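Local coordinates for mutual gliding-motility protein MglA (Myxococcus xanthus, PDB 5YMX) that belongs to the small Ras-like G proteins of the P-loop class, is named for its part in gliding motility, and is modelled here with GDP bound, at residues A[50-55]-A[82-87]; A[55-60]-A[74-79]; A[133-138]-A[185-190]. All coordinates share one frame; numbering follows the deposited sequence.

Interaction 1 (A[50-55]-A[82-87]); sequences ETDRTL and QVFYDA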
loop_
_atom_site.group_PDB
_atom_site.type_symbol
_atom_site.label_atom_id
_atom_site.label_comp_id
_atom_site.label_asym_id
_atom_site.label_seq_id
_atom_site.Cartn_x
_atom_site.Cartn_y
_atom_site.Cartn_z
ATOM N N GLU A 50 0.234 8.557 -21.732
ATOM C CA GLU A 50 -0.527 7.973 -22.827
ATOM C C GLU A 50 -0.993 6.558 -22.507
ATOM O O GLU A 50 -1.897 6.047 -23.176
ATOM C CB GLU A 50 0.305 7.998 -24.112
ATOM C CG GLU A 50 0.664 9.408 -24.584
ATOM C CD GLU A 50 1.701 9.411 -25.692
ATOM O OE1 GLU A 50 2.171 8.319 -26.074
ATOM O OE2 GLU A 50 2.051 10.505 -26.182
ATOM N N THR A 51 -0.406 5.920 -21.493
ATOM C CA THR A 51 -0.771 4.556 -21.132
ATOM C C THR A 51 -1.013 4.435 -19.631
ATOM O O THR A 51 -2.161 4.458 -19.173
ATOM C CB THR A 51 0.333 3.584 -21.556
ATOM O OG1 THR A 51 1.569 3.965 -20.938
ATOM C CG2 THR A 51 0.507 3.582 -23.072
ATOM N N ASP A 52 0.061 4.317 -18.857
ATOM C CA ASP A 52 -0.077 4.027 -17.441
ATOM C C ASP A 52 -0.392 5.286 -16.638
ATOM O O ASP A 52 -0.185 6.423 -17.070
ATOM C CB ASP A 52 1.162 3.307 -16.900
ATOM C CG ASP A 52 1.309 1.899 -17.461
ATOM O OD1 ASP A 52 0.300 1.325 -17.915
ATOM O OD2 ASP A 52 2.429 1.362 -17.442
ATOM N N ARG A 53 -0.920 5.052 -15.451
ATOM C CA ARG A 53 -1.398 6.106 -14.589
ATOM C C ARG A 53 -0.923 5.828 -13.178
ATOM O O ARG A 53 -0.584 4.698 -12.821
ATOM C CB ARG A 53 -2.931 6.120 -14.543
ATOM C CG ARG A 53 -3.614 6.432 -15.859
ATOM C CD ARG A 53 -5.081 6.035 -15.797
ATOM N NE ARG A 53 -5.214 4.597 -15.588
ATOM C CZ ARG A 53 -6.371 3.944 -15.542
ATOM N NH1 ARG A 53 -7.516 4.598 -15.692
ATOM N NH2 ARG A 53 -6.382 2.635 -15.353
ATOM N N THR A 54 -0.914 6.877 -12.377
ATOM C CA THR A 54 -0.662 6.794 -10.947
ATOM C C THR A 54 -1.808 7.493 -10.229
ATOM O O THR A 54 -2.299 8.523 -10.702
ATOM C CB THR A 54 0.659 7.501 -10.604
ATOM O OG1 THR A 54 1.720 6.935 -11.379
ATOM C CG2 THR A 54 0.997 7.336 -9.136
ATOM N N LEU A 55 -2.216 6.949 -9.096
ATOM C CA LEU A 55 -3.287 7.517 -8.295
ATOM C C LEU A 55 -2.761 7.637 -6.879
ATOM O O LEU A 55 -2.219 6.666 -6.339
ATOM C CB LEU A 55 -4.509 6.597 -8.335
ATOM C CG LEU A 55 -5.718 7.034 -7.531
ATOM C CD1 LEU A 55 -6.321 8.295 -8.153
ATOM C CD2 LEU A 55 -6.731 5.900 -7.502
ATOM N N GLN A 82 -5.060 -1.785 -15.964
ATOM C CA GLN A 82 -4.104 -2.543 -16.752
ATOM C C GLN A 82 -2.798 -1.770 -16.839
ATOM O O GLN A 82 -2.787 -0.562 -17.103
ATOM C CB GLN A 82 -4.661 -2.791 -18.151
ATOM C CG GLN A 82 -3.710 -3.572 -19.042
ATOM C CD GLN A 82 -4.332 -3.931 -20.376
ATOM O OE1 GLN A 82 -5.497 -3.608 -20.639
ATOM N NE2 GLN A 82 -3.561 -4.597 -21.229
ATOM N N VAL A 83 -1.696 -2.467 -16.624
ATOM C CA VAL A 83 -0.373 -1.869 -16.685
ATOM C C VAL A 83 0.268 -2.249 -18.007
ATOM O O VAL A 83 0.275 -3.426 -18.394
ATOM C CB VAL A 83 0.490 -2.323 -15.496
ATOM C CG1 VAL A 83 1.911 -1.777 -15.639
ATOM C CG2 VAL A 83 -0.152 -1.870 -14.174
ATOM N N PHE A 84 0.822 -1.254 -18.697
ATOM C CA PHE A 84 1.470 -1.461 -19.982
ATOM C C PHE A 84 2.989 -1.521 -19.894
ATOM O O PHE A 84 3.610 -2.219 -20.701
ATOM C CB PHE A 84 0.998 -0.387 -20.966
ATOM C CG PHE A 84 -0.490 -0.404 -21.177
ATOM C CD1 PHE A 84 -1.057 -1.336 -22.019
ATOM C CD2 PHE A 84 -1.329 0.466 -20.483
ATOM C CE1 PHE A 84 -2.419 -1.378 -22.216
ATOM C CE2 PHE A 84 -2.700 0.421 -20.671
ATOM C CZ PHE A 84 -3.243 -0.507 -21.541
ATOM N N TYR A 85 3.597 -0.839 -18.925
ATOM C CA TYR A 85 5.045 -0.823 -18.738
ATOM C C TYR A 85 5.383 -1.313 -17.336
ATOM O O TYR A 85 4.920 -0.731 -16.352
ATOM C CB TYR A 85 5.603 0.589 -18.926
ATOM C CG TYR A 85 5.565 1.094 -20.353
ATOM C CD1 TYR A 85 4.452 1.762 -20.845
ATOM C CD2 TYR A 85 6.642 0.901 -21.207
ATOM C CE1 TYR A 85 4.411 2.221 -22.150
ATOM C CE2 TYR A 85 6.615 1.361 -22.513
ATOM C CZ TYR A 85 5.496 2.021 -22.976
ATOM O OH TYR A 85 5.463 2.479 -24.275
ATOM N N ASP A 86 6.219 -2.358 -17.244
ATOM C CA ASP A 86 6.724 -2.790 -15.937
ATOM C C ASP A 86 7.434 -1.651 -15.215
ATOM O O ASP A 86 7.403 -1.579 -13.979
ATOM C CB ASP A 86 7.650 -4.008 -16.100
ATOM C CG ASP A 86 8.178 -4.546 -14.767
ATOM O OD1 ASP A 86 7.381 -4.750 -13.828
ATOM O OD2 ASP A 86 9.400 -4.806 -14.671
ATOM N N ALA A 87 8.059 -0.740 -15.973
ATOM C CA ALA A 87 8.728 0.409 -15.371
ATOM C C ALA A 87 7.788 1.206 -14.478
ATOM O O ALA A 87 8.232 1.815 -13.500
ATOM C CB ALA A 87 9.323 1.309 -16.458
HETATM O O HOH W 1 -1.827 1.947 -15.285
#

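Interaction 2 (A[55-60]-A[74-79]); sequences LFFDFL and FHLYTV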
loop_
_atom_site.group_PDB
_atom_site.type_symbol
_atom_site.label_atom_id
_atom_site.label_comp_id
_atom_site.label_asym_id
_atom_site.label_seq_id
_atom_site.Cartn_x
_atom_site.Cartn_y
_atom_site.Cartn_z
ATOM N N LEU A 55 -2.216 6.949 -9.096
ATOM C CA LEU A 55 -3.287 7.517 -8.295
ATOM C C LEU A 55 -2.761 7.637 -6.879
ATOM O O LEU A 55 -2.219 6.666 -6.339
ATOM C CB LEU A 55 -4.509 6.597 -8.335
ATOM C CG LEU A 55 -5.718 7.034 -7.531
ATOM C CD1 LEU A 55 -6.321 8.295 -8.153
ATOM C CD2 LEU A 55 -6.731 5.900 -7.502
ATOM N N PHE A 56 -2.922 8.812 -6.269
ATOM C CA PHE A 56 -2.365 8.989 -4.934
ATOM C C PHE A 56 -3.038 10.141 -4.212
ATOM O O PHE A 56 -3.670 11.006 -4.821
ATOM C CB PHE A 56 -0.832 9.155 -4.942
ATOM C CG PHE A 56 -0.348 10.378 -5.663
ATOM C CD1 PHE A 56 -0.218 10.391 -7.046
ATOM C CD2 PHE A 56 0.009 11.516 -4.950
ATOM C CE1 PHE A 56 0.267 11.526 -7.705
ATOM C CE2 PHE A 56 0.489 12.647 -5.609
ATOM C CZ PHE A 56 0.614 12.646 -6.984
ATOM N N PHE A 57 -2.871 10.141 -2.897
ATOM C CA PHE A 57 -3.234 11.288 -2.074
ATOM C C PHE A 57 -2.503 11.195 -0.746
ATOM O O PHE A 57 -1.925 10.162 -0.400
ATOM C CB PHE A 57 -4.752 11.393 -1.853
ATOM C CG PHE A 57 -5.328 10.311 -0.980
ATOM C CD1 PHE A 57 -5.666 9.071 -1.512
ATOM C CD2 PHE A 57 -5.577 10.544 0.368
ATOM C CE1 PHE A 57 -6.229 8.074 -0.705
ATOM C CE2 PHE A 57 -6.154 9.564 1.169
ATOM C CZ PHE A 57 -6.484 8.331 0.632
ATOM N N ASP A 58 -2.557 12.280 0.015
ATOM C CA ASP A 58 -1.964 12.282 1.340
ATOM C C ASP A 58 -2.949 12.817 2.371
ATOM O O ASP A 58 -3.903 13.528 2.051
ATOM C CB ASP A 58 -0.611 13.036 1.386
ATOM C CG ASP A 58 -0.756 14.525 1.154
ATOM O OD1 ASP A 58 -1.220 15.237 2.071
ATOM O OD2 ASP A 58 -0.387 14.989 0.058
ATOM N N PHE A 59 -2.716 12.434 3.619
ATOM C CA PHE A 59 -3.555 12.924 4.703
ATOM C C PHE A 59 -2.778 12.852 6.010
ATOM O O PHE A 59 -1.845 12.055 6.161
ATOM C CB PHE A 59 -4.884 12.156 4.808
ATOM C CG PHE A 59 -4.724 10.720 5.202
ATOM C CD1 PHE A 59 -4.321 9.776 4.275
ATOM C CD2 PHE A 59 -4.971 10.312 6.506
ATOM C CE1 PHE A 59 -4.165 8.439 4.643
ATOM C CE2 PHE A 59 -4.815 8.985 6.880
ATOM C CZ PHE A 59 -4.410 8.048 5.946
ATOM N N LEU A 60 -3.169 13.710 6.944
ATOM C CA LEU A 60 -2.496 13.838 8.234
ATOM C C LEU A 60 -3.509 13.458 9.298
ATOM O O LEU A 60 -4.328 14.300 9.701
ATOM C CB LEU A 60 -2.041 15.285 8.426
ATOM C CG LEU A 60 -1.171 15.646 9.630
ATOM C CD1 LEU A 60 0.236 15.120 9.444
ATOM C CD2 LEU A 60 -1.155 17.159 9.859
ATOM N N PHE A 74 0.541 10.411 5.886
ATOM C CA PHE A 74 0.539 9.201 5.075
ATOM C C PHE A 74 0.184 9.536 3.638
ATOM O O PHE A 74 -0.743 10.308 3.381
ATOM C CB PHE A 74 -0.434 8.159 5.642
ATOM C CG PHE A 74 0.071 7.517 6.894
ATOM C CD1 PHE A 74 0.979 6.472 6.826
ATOM C CD2 PHE A 74 -0.311 7.993 8.139
ATOM C CE1 PHE A 74 1.478 5.891 7.982
ATOM C CE2 PHE A 74 0.185 7.412 9.294
ATOM C CZ PHE A 74 1.075 6.361 9.212
ATOM N N HIS A 75 0.937 8.958 2.702
ATOM C CA HIS A 75 0.708 9.145 1.277
ATOM C C HIS A 75 0.410 7.772 0.706
ATOM O O HIS A 75 1.252 6.877 0.797
ATOM C CB HIS A 75 1.966 9.691 0.595
ATOM C CG HIS A 75 2.436 11.010 1.118
ATOM N ND1 HIS A 75 2.516 12.131 0.322
ATOM C CD2 HIS A 75 2.892 11.379 2.340
ATOM C CE1 HIS A 75 2.977 13.139 1.037
ATOM N NE2 HIS A 75 3.212 12.712 2.265
ATOM N N LEU A 76 -0.771 7.603 0.127
ATOM C CA LEU A 76 -1.182 6.326 -0.449
ATOM C C LEU A 76 -1.031 6.404 -1.960
ATOM O O LEU A 76 -1.528 7.350 -2.586
ATOM C CB LEU A 76 -2.627 5.977 -0.080
ATOM C CG LEU A 76 -3.039 6.043 1.393
ATOM C CD1 LEU A 76 -4.363 5.327 1.580
ATOM C CD2 LEU A 76 -1.984 5.491 2.339
ATOM N N TYR A 77 -0.357 5.405 -2.541
ATOM C CA TYR A 77 -0.027 5.400 -3.963
ATOM C C TYR A 77 -0.410 4.071 -4.598
ATOM O O TYR A 77 -0.223 3.011 -3.995
ATOM C CB TYR A 77 1.500 5.541 -4.172
ATOM C CG TYR A 77 2.013 6.956 -4.153
ATOM C CD1 TYR A 77 2.163 7.654 -2.961
ATOM C CD2 TYR A 77 2.344 7.598 -5.334
ATOM C CE1 TYR A 77 2.636 8.960 -2.958
ATOM C CE2 TYR A 77 2.807 8.905 -5.342
ATOM C CZ TYR A 77 2.944 9.578 -4.152
ATOM O OH TYR A 77 3.407 10.879 -4.169
ATOM N N THR A 78 -0.864 4.123 -5.848
ATOM C CA THR A 78 -1.066 2.900 -6.608
ATOM C C THR A 78 -0.963 3.193 -8.093
ATOM O O THR A 78 -1.136 4.332 -8.536
ATOM C CB THR A 78 -2.415 2.246 -6.264
ATOM O OG1 THR A 78 -2.393 0.869 -6.655
ATOM C CG2 THR A 78 -3.597 2.929 -6.968
ATOM N N VAL A 79 -0.680 2.143 -8.858
ATOM C CA VAL A 79 -0.763 2.174 -10.319
ATOM C C VAL A 79 -2.012 1.383 -10.676
ATOM O O VAL A 79 -1.995 0.146 -10.617
ATOM C CB VAL A 79 0.475 1.542 -10.977
ATOM C CG1 VAL A 79 0.295 1.468 -12.487
ATOM C CG2 VAL A 79 1.716 2.320 -10.626
#

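Interaction 3 (A[133-138]-A[185-190]); sequences KIPYVI and KLVLTE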
loop_
_atom_site.group_PDB
_atom_site.type_symbol
_atom_site.label_atom_id
_atom_site.label_comp_id
_atom_site.label_asym_id
_atom_site.label_seq_id
_atom_site.Cartn_x
_atom_site.Cartn_y
_atom_site.Cartn_z
ATOM N N LYS A 133 11.678 -7.346 4.816
ATOM C CA LYS A 133 12.243 -6.418 5.785
ATOM C C LYS A 133 11.497 -5.097 5.866
ATOM O O LYS A 133 11.927 -4.202 6.607
ATOM C CB LYS A 133 13.719 -6.141 5.471
ATOM C CG LYS A 133 14.613 -7.357 5.534
ATOM C CD LYS A 133 16.058 -6.926 5.460
ATOM C CE LYS A 133 16.996 -8.114 5.386
ATOM N NZ LYS A 133 18.414 -7.669 5.453
ATOM N N ILE A 134 10.406 -4.936 5.129
ATOM C CA ILE A 134 9.654 -3.686 5.175
ATOM C C ILE A 134 8.226 -3.971 5.614
ATOM O O ILE A 134 7.730 -5.090 5.411
ATOM C CB ILE A 134 9.680 -2.941 3.829
ATOM C CG1 ILE A 134 9.017 -3.764 2.733
ATOM C CG2 ILE A 134 11.107 -2.560 3.442
ATOM C CD1 ILE A 134 8.796 -2.962 1.456
ATOM N N PRO A 135 7.538 -2.996 6.205
ATOM C CA PRO A 135 6.122 -3.174 6.543
ATOM C C PRO A 135 5.312 -3.650 5.342
ATOM O O PRO A 135 5.354 -3.063 4.255
ATOM C CB PRO A 135 5.707 -1.766 6.987
ATOM C CG PRO A 135 6.979 -1.227 7.627
ATOM C CD PRO A 135 8.067 -1.716 6.708
ATOM N N TYR A 136 4.571 -4.736 5.541
ATOM C CA TYR A 136 3.906 -5.424 4.442
ATOM C C TYR A 136 2.708 -6.174 5.004
ATOM O O TYR A 136 2.838 -6.937 5.969
ATOM C CB TYR A 136 4.907 -6.389 3.773
ATOM C CG TYR A 136 4.287 -7.383 2.816
ATOM C CD1 TYR A 136 3.265 -7.009 1.945
ATOM C CD2 TYR A 136 4.713 -8.705 2.798
ATOM C CE1 TYR A 136 2.687 -7.920 1.094
ATOM C CE2 TYR A 136 4.139 -9.636 1.948
ATOM C CZ TYR A 136 3.118 -9.230 1.097
ATOM O OH TYR A 136 2.536 -10.132 0.243
ATOM N N VAL A 137 1.539 -5.924 4.420
ATOM C CA VAL A 137 0.325 -6.657 4.749
ATOM C C VAL A 137 -0.332 -7.079 3.447
ATOM O O VAL A 137 -0.124 -6.469 2.394
ATOM C CB VAL A 137 -0.667 -5.836 5.603
ATOM C CG1 VAL A 137 0.004 -5.261 6.845
ATOM C CG2 VAL A 137 -1.292 -4.713 4.809
ATOM N N ILE A 138 -1.142 -8.128 3.527
ATOM C CA ILE A 138 -1.825 -8.660 2.358
ATOM C C ILE A 138 -3.332 -8.599 2.575
ATOM O O ILE A 138 -3.832 -8.931 3.658
ATOM C CB ILE A 138 -1.325 -10.079 1.973
ATOM C CG1 ILE A 138 -1.908 -10.529 0.630
ATOM C CG2 ILE A 138 -1.600 -11.124 3.047
ATOM C CD1 ILE A 138 -1.115 -11.665 -0.020
ATOM N N LYS A 185 0.432 0.826 11.300
ATOM C CA LYS A 185 0.985 0.528 12.617
ATOM C C LYS A 185 2.385 -0.064 12.505
ATOM O O LYS A 185 3.263 0.260 13.312
ATOM C CB LYS A 185 0.054 -0.417 13.374
ATOM C CG LYS A 185 0.604 -0.921 14.697
ATOM C CD LYS A 185 -0.433 -1.763 15.421
ATOM C CE LYS A 185 0.136 -2.390 16.678
ATOM N NZ LYS A 185 -0.868 -3.272 17.335
ATOM N N LEU A 186 2.611 -0.925 11.508
ATOM C CA LEU A 186 3.955 -1.454 11.275
ATOM C C LEU A 186 4.929 -0.340 10.927
ATOM O O LEU A 186 6.057 -0.313 11.433
ATOM C CB LEU A 186 3.934 -2.515 10.171
ATOM C CG LEU A 186 3.224 -3.832 10.493
ATOM C CD1 LEU A 186 3.119 -4.694 9.247
ATOM C CD2 LEU A 186 3.935 -4.592 11.610
ATOM N N VAL A 187 4.514 0.588 10.057
ATOM C CA VAL A 187 5.364 1.724 9.706
ATOM C C VAL A 187 5.656 2.575 10.938
ATOM O O VAL A 187 6.803 2.969 11.187
ATOM C CB VAL A 187 4.707 2.561 8.593
ATOM C CG1 VAL A 187 5.468 3.868 8.371
ATOM C CG2 VAL A 187 4.635 1.778 7.303
ATOM N N LEU A 188 4.620 2.881 11.723
ATOM C CA LEU A 188 4.809 3.734 12.896
ATOM C C LEU A 188 5.721 3.074 13.921
ATOM O O LEU A 188 6.561 3.742 14.531
ATOM C CB LEU A 188 3.461 4.098 13.520
ATOM C CG LEU A 188 2.553 5.037 12.718
ATOM C CD1 LEU A 188 1.134 5.000 13.269
ATOM C CD2 LEU A 188 3.097 6.460 12.715
ATOM N N THR A 189 5.576 1.764 14.121
ATOM C CA THR A 189 6.441 1.063 15.061
ATOM C C THR A 189 7.898 1.164 14.633
ATOM O O THR A 189 8.785 1.397 15.463
ATOM C CB THR A 189 6.006 -0.399 15.159
ATOM O OG1 THR A 189 4.699 -0.465 15.745
ATOM C CG2 THR A 189 6.994 -1.209 16.001
ATOM N N GLU A 190 8.157 1.003 13.336
ATOM C CA GLU A 190 9.510 1.163 12.815
ATOM C C GLU A 190 10.029 2.569 13.079
ATOM O O GLU A 190 11.185 2.750 13.482
ATOM C CB GLU A 190 9.509 0.872 11.313
ATOM C CG GLU A 190 10.886 0.819 10.680
ATOM C CD GLU A 190 11.483 -0.570 10.712
ATOM O OE1 GLU A 190 12.533 -0.775 10.070
ATOM O OE2 GLU A 190 10.899 -1.458 11.372
HETATM O O HOH W 2 11.663 -1.961 7.728
#

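Interaction 1 (A[50-55]-A[82-87])
This is a polar surface contact in which one carboxylate, that of D52, receives two consecutive backbone amides, those of F84 and Y85. It sits where the turn leading into strand 53-59 meets the loop that runs from the end of strand 71-78 into helix 86-92. D52 OD1 takes the F84 N-H at 2.7 Å in a nearly straight bond (163°), and D52 OD2 takes the Y85 N-H at 2.9 Å. Each oxygen offers its syn lone pair, the one on the side of the other oxygen, so the two amides enter the mouth of the carboxylate together, and the pair of bonds fixes its rotation. The CG of D52 lies anti to its own carbonyl carbon (chi1 -68°), a setting that carries the carboxylate over to the loop. S88 OG also binds D52 OD2, giving this buried acid a third partner from the first turn of helix 86-92.

In Ras-like G proteins the loop after the second strand of the interswitch hairpin is switch II, and 82-87 falls in that region; the side chain of Q82 is about 8 Å from the bound GDP.

The aromatic rings border the polar core. D52 OD1 lies at the edge of the F84 ring, 3.2 Å from F84 CD2, with carboxylate and ring planes 19° apart. T51 comes in obliquely to the same ring, its CB 3.7 Å from F84 CD2, while T51 OG1 meets the edge of the Y85 ring, 3.5 Å from Y85 CE1. On the other flank V83 CG1 packs 3.7 Å from D52 OD2. Nearby, water 1 accepts from R53 N and lies 3.2 Å from Q82 O, to which it can donate, though other acceptors compete for its protons.

Interaction 2 (A[55-60]-A[74-79])
F56 and Y77 lie side by side and point the same way, their ring planes within 1° of parallel but slid so far that the rings barely overlap, with centroids 4.6 Å apart. The shift places F56 CB over the middle of the tyrosine ring, a CH-pi contact 3.5 Å from the Y77 ring centroid, while Y77 CE2 lies over the F56 ring near CG and the Y77 hydroxyl reaches its CD2-CE2 side, with Y77 OH 3.5 Å from F56 CD2. F56 CG stands between its backbone N and carbonyl carbon (chi1 63°), which swings the ring along its neighbour. K14 adds a cation-pi contact to Y77.

Two residues along, the same face of the sheet repeats the theme: D58 CB rests over the H75 ring, 3.5 Å from its centroid. The polar ends part company there, D58 OD1 forming a salt bridge with R73 and H75 NE2 bonding to N12.

The opposite face carries L55, F57, F59, F74, L76 and T78 and is oilier. F57 lies alongside L76, with F57 CZ 3.8 Å from L76 CD1, and F59 crosses F74 so that F59 CE1 comes 3.9 Å from F74 CB and also presents its ring edge to L76 CG. I32 of helix 25-34 packs on F57 and L76; A184 of helix 176-193 packs on F74.

Beneath these pairs run six backbone hydrogen bonds, two for each of L55-T78, F57-L76 and F59-F74, from L55 N to T78 O (2.9 Å) through F74 N to F59 O. F56-Y77 and D58-H75 are the intervening non-hydrogen-bonded pairs. Strands 53-59 and 71-78 thus form the antiparallel beta hairpin that links the switch regions in Ras-like G domains.

Interaction 3 (A[133-138]-A[185-190])
P135, just ahead of strand 136-141 in the central sheet of the Ras-like alpha/beta fold, packs against L186 and V187 of helix 176-193, the last helix of the chain. The contact is apolar, with no direct hydrogen bond between the two segments. P135, its ring puckered C-gamma exo, turns its CB toward the helix and touches two neighbouring residues there: P135 CB is 3.7 Å from L186 CB and equally 3.7 Å from V187 CG2. The proline and the valine cross at about a right angle, and P135 CG also lies 3.8 Å from V187 CG2. That methyl is the V187 branch anti to the carbonyl carbon, which leaves it beside the backbone N and facing the proline.

L186 reaches further along the strand. With CG anti to its carbonyl carbon (chi1 -68°) and an extended second torsion of 172°, it sends CD1 past the proline to V137, whose CG1 it meets at 4.0 Å as the two side chains cross. T179, A182 and V183, from the preceding turns of the same helix, also pack on V137.

Inside the helix, T189 OG1 folds back to bond K185 O at 2.9 Å, and T189 N reaches that same oxygen from the opposite face of the carbonyl plane.

Interactions 1 and 2 share L55 and strand 53-59, their centres about 17 Å apart; T54 CG2 of the first packs against T78 O of the second, 3.7 Å away. Along the chain interaction 2 is nested inside the loop closed by interaction 1, and interaction 3 follows both. It lies across the chain's centre from interaction 1, about 26 Å between centres, but only about 16 Å from interaction 2, which it touches where F74 CZ meets L188 CG at 4.0 Å. All three reach the same central sheet: the hairpin of interaction 2 leads at one end to the loops beside GDP, while helix 176-193 packs on both the hairpin and strand 136-141.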